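Local coordinates for dTDP-4-dehydrorhamnose 3,5-epimerase (Bacillus anthracis str. Ames, PDB 3RYK), which epimerises carbons 3 and 5 of the sugar ring of dTDP-4-dehydro-6-deoxy-glucose, a step on the pathway to dTDP-L-rhamnose, at residues Met25-Thr30 with Glu60-Thr65. Residues are numbered along the deposited sequence; the frame is centred on the assembly and turned at random. Where two conformers were deposited one is given.
Sequences MKVIET and ETLGVT
Val27, in strand 26-31, the first strand of the modelled chain, faces Leu62, just past the end of a short helix, with their CA atoms 7.4 Å apart and no hydrogen bond joining the two backbones. Leu62 carries the whole contact from its side. Its CB already points toward the strand, and with CG anti to the carbonyl carbon (chi1 -62°) both methyls reach it and divide the work. CD1 rests on the backbone of residues 25-26, 3.3 Å from Met25 O, and meets the Met25 side chain more loosely: 4.3 Å separates Leu62 CD1 from Met25 CG. Leu62 CD2 packs against Val27, 3.9 Å from Val27 CG2, the methyl that stands anti to the Val27 carbonyl carbon; the two side chains run past each other in opposite directions. The end of the Met25 side chain turns from Leu62, and that side chain also touches Val58 and Leu59 of helix 56-61 and Gln134 of strand 134-137. The contact is thus small, made by methyl groups against a peptide carbonyl and a valine, and only partly buried. Behind Leu62 the helix closes in a Schellman motif: Gly63, with positive phi, is the C-prime residue, its N bonded 3.1 Å from Glu60 O, while Val64 N reaches back to Leu59 O. The side chain of Val64 touches Leu59, Lys36 and Leu136. Strand 35-45, which holds Lys36, neighbours both segments and pairs antiparallel with strand 26-31, kinked by a classic bulge where Ile28 and Glu29 both face Leu37. Helix 56-61 and its exit turn lie beside this first strand of the larger sheet of the jelly-roll-like fold.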
ATOM      1  N   MET A  25      14.145   0.720  -7.782  1.00 31.43           N
ATOM      2  CA  MET A  25      13.285  -0.336  -8.318  1.00 30.42           C
ATOM      3  C   MET A  25      13.773  -0.725  -9.712  1.00 28.87           C
ATOM      4  O   MET A  25      14.172   0.147 -10.482  1.00 29.88           O
ATOM      5  CB  MET A  25      11.823   0.107  -8.336  1.00 31.31           C
ATOM      6  CG  MET A  25      10.897  -0.915  -8.978  1.00 33.94           C
ATOM      7  SD  MET A  25       9.172  -0.497  -8.745  1.00 40.14           S
ATOM      8  CE  MET A  25       9.028  -0.694  -6.971  1.00 41.56           C
ATOM      9  N   LYS A  26      13.751  -2.021 -10.025  0.50 28.26           N
ATOM     10  CA  LYS A  26      14.205  -2.512 -11.334  0.50 27.62           C
ATOM     11  C   LYS A  26      13.180  -3.407 -12.055  0.50 27.37           C
ATOM     12  O   LYS A  26      12.320  -4.018 -11.419  0.50 27.68           O
ATOM     13  CB  LYS A  26      15.565  -3.198 -11.192  0.50 27.88           C
ATOM     14  CG  LYS A  26      16.669  -2.240 -10.723  0.50 27.79           C
ATOM     15  CD  LYS A  26      18.004  -2.939 -10.517  0.50 28.30           C
ATOM     16  CE  LYS A  26      17.909  -4.000  -9.428  0.50 28.20           C
ATOM     17  NZ  LYS A  26      19.193  -4.718  -9.206  0.50 28.88           N
ATOM     18  N   VAL A  27      13.324  -3.495 -13.379  1.00 27.08           N
ATOM     19  CA  VAL A  27      12.419  -4.272 -14.254  1.00 27.21           C
ATOM     20  C   VAL A  27      12.911  -5.715 -14.398  1.00 26.82           C
ATOM     21  O   VAL A  27      14.034  -5.974 -14.856  1.00 28.08           O
ATOM     22  CB  VAL A  27      12.284  -3.647 -15.665  1.00 27.02           C
ATOM     23  CG1 VAL A  27      11.404  -4.523 -16.575  1.00 27.68           C
ATOM     24  CG2 VAL A  27      11.714  -2.232 -15.601  1.00 27.55           C
ATOM     25  N   ILE A  28      12.079  -6.668 -14.001  1.00 26.14           N
ATOM     26  CA  ILE A  28      12.426  -8.088 -14.091  1.00 26.38           C
ATOM     27  C   ILE A  28      12.233  -8.567 -15.529  1.00 25.83           C
ATOM     28  O   ILE A  28      13.073  -9.292 -16.072  1.00 27.40           O
ATOM     29  CB  ILE A  28      11.599  -8.918 -13.096  1.00 26.37           C
ATOM     30  CG1 ILE A  28      12.197  -8.771 -11.695  1.00 27.74           C
ATOM     31  CG2 ILE A  28      11.553 -10.387 -13.514  1.00 25.59           C
ATOM     32  CD1 ILE A  28      11.213  -8.848 -10.592  1.00 28.00           C
ATOM     33  N   GLU A  29      11.126  -8.160 -16.146  1.00 25.12           N
ATOM     34  CA  GLU A  29      10.832  -8.526 -17.530  1.00 24.37           C
ATOM     35  C   GLU A  29       9.699  -7.651 -18.043  1.00 23.78           C
ATOM     36  O   GLU A  29       8.905  -7.124 -17.260  1.00 23.02           O
ATOM     37  CB  GLU A  29      10.423  -9.994 -17.661  1.00 24.72           C
ATOM     38  CG  GLU A  29       9.143 -10.350 -16.899  1.00 25.14           C
ATOM     39  CD  GLU A  29       8.690 -11.790 -17.086  1.00 26.83           C
ATOM     40  OE1 GLU A  29       9.356 -12.571 -17.797  1.00 29.41           O
ATOM     41  OE2 GLU A  29       7.634 -12.142 -16.524  1.00 27.64           O
ATOM     42  N   THR A  30       9.656  -7.498 -19.362  1.00 24.60           N
ATOM     43  CA  THR A  30       8.645  -6.722 -20.029  1.00 25.19           C
ATOM     44  C   THR A  30       7.999  -7.668 -21.031  1.00 24.93           C
ATOM     45  O   THR A  30       8.687  -8.409 -21.736  1.00 25.03           O
ATOM     46  CB  THR A  30       9.221  -5.503 -20.786  1.00 25.30           C
ATOM     47  OG1 THR A  30       9.943  -4.645 -19.889  1.00 27.70           O
ATOM     48  CG2 THR A  30       8.099  -4.713 -21.452  1.00 26.08           C
ATOM     49  N   GLU A  60       9.039   6.661 -13.698  1.00 26.83           N
ATOM     50  CA  GLU A  60       9.133   7.363 -14.978  1.00 28.12           C
ATOM     51  C   GLU A  60      10.431   7.004 -15.697  1.00 28.67           C
ATOM     52  O   GLU A  60      10.441   6.924 -16.928  1.00 29.77           O
ATOM     53  CB  GLU A  60       9.027   8.878 -14.825  1.00 28.30           C
ATOM     54  CG  GLU A  60       7.691   9.339 -14.280  1.00 30.06           C
ATOM     55  CD  GLU A  60       7.556  10.846 -14.233  1.00 31.93           C
ATOM     56  OE1 GLU A  60       8.523  11.554 -14.584  1.00 35.45           O
ATOM     57  OE2 GLU A  60       6.466  11.325 -13.855  1.00 34.27           O
ATOM     58  N   THR A  61      11.507   6.777 -14.941  1.00 29.47           N
ATOM     59  CA  THR A  61      12.791   6.413 -15.554  1.00 29.91           C
ATOM     60  C   THR A  61      12.633   5.051 -16.235  1.00 30.11           C
ATOM     61  O   THR A  61      13.166   4.835 -17.317  1.00 30.81           O
ATOM     62  CB  THR A  61      14.002   6.379 -14.552  1.00 30.44           C
ATOM     63  OG1 THR A  61      13.923   5.246 -13.670  1.00 31.21           O
ATOM     64  CG2 THR A  61      14.108   7.679 -13.760  1.00 31.60           C
ATOM     65  N   LEU A  62      11.863   4.155 -15.610  1.00 30.40           N
ATOM     66  CA  LEU A  62      11.601   2.803 -16.129  1.00 30.30           C
ATOM     67  C   LEU A  62      10.484   2.743 -17.197  1.00 30.27           C
ATOM     68  O   LEU A  62       9.965   1.649 -17.510  1.00 31.14           O
ATOM     69  CB  LEU A  62      11.267   1.860 -14.954  1.00 30.91           C
ATOM     70  CG  LEU A  62      12.371   1.669 -13.907  1.00 31.26           C
ATOM     71  CD1 LEU A  62      11.882   0.822 -12.733  1.00 33.22           C
ATOM     72  CD2 LEU A  62      13.607   1.033 -14.547  1.00 33.20           C
ATOM     73  N   GLY A  63      10.113   3.911 -17.729  1.00 30.13           N
ATOM     74  CA  GLY A  63       9.085   4.049 -18.759  1.00 29.79           C
ATOM     75  C   GLY A  63       7.676   3.747 -18.295  1.00 29.64           C
ATOM     76  O   GLY A  63       6.889   3.172 -19.043  1.00 29.59           O
ATOM     77  N   VAL A  64       7.371   4.130 -17.056  1.00 29.33           N
ATOM     78  CA  VAL A  64       6.067   3.919 -16.450  1.00 29.09           C
ATOM     79  C   VAL A  64       5.704   5.288 -15.887  1.00 29.10           C
ATOM     80  O   VAL A  64       6.104   5.656 -14.773  1.00 29.61           O
ATOM     81  CB  VAL A  64       6.135   2.838 -15.356  1.00 28.83           C
ATOM     82  CG1 VAL A  64       4.759   2.588 -14.753  1.00 29.49           C
ATOM     83  CG2 VAL A  64       6.698   1.544 -15.948  1.00 29.40           C
ATOM     84  N   THR A  65       4.961   6.042 -16.687  1.00 28.87           N
ATOM     85  CA  THR A  65       4.526   7.382 -16.335  1.00 29.45           C
ATOM     86  C   THR A  65       3.013   7.394 -16.142  1.00 29.36           C
ATOM     87  O   THR A  65       2.244   7.383 -17.118  1.00 30.77           O
ATOM     88  CB  THR A  65       4.959   8.361 -17.436  1.00 29.39           C
ATOM     89  OG1 THR A  65       6.377   8.236 -17.628  1.00 31.17           O
ATOM     90  CG2 THR A  65       4.608   9.806 -17.074  1.00 30.72           C
TER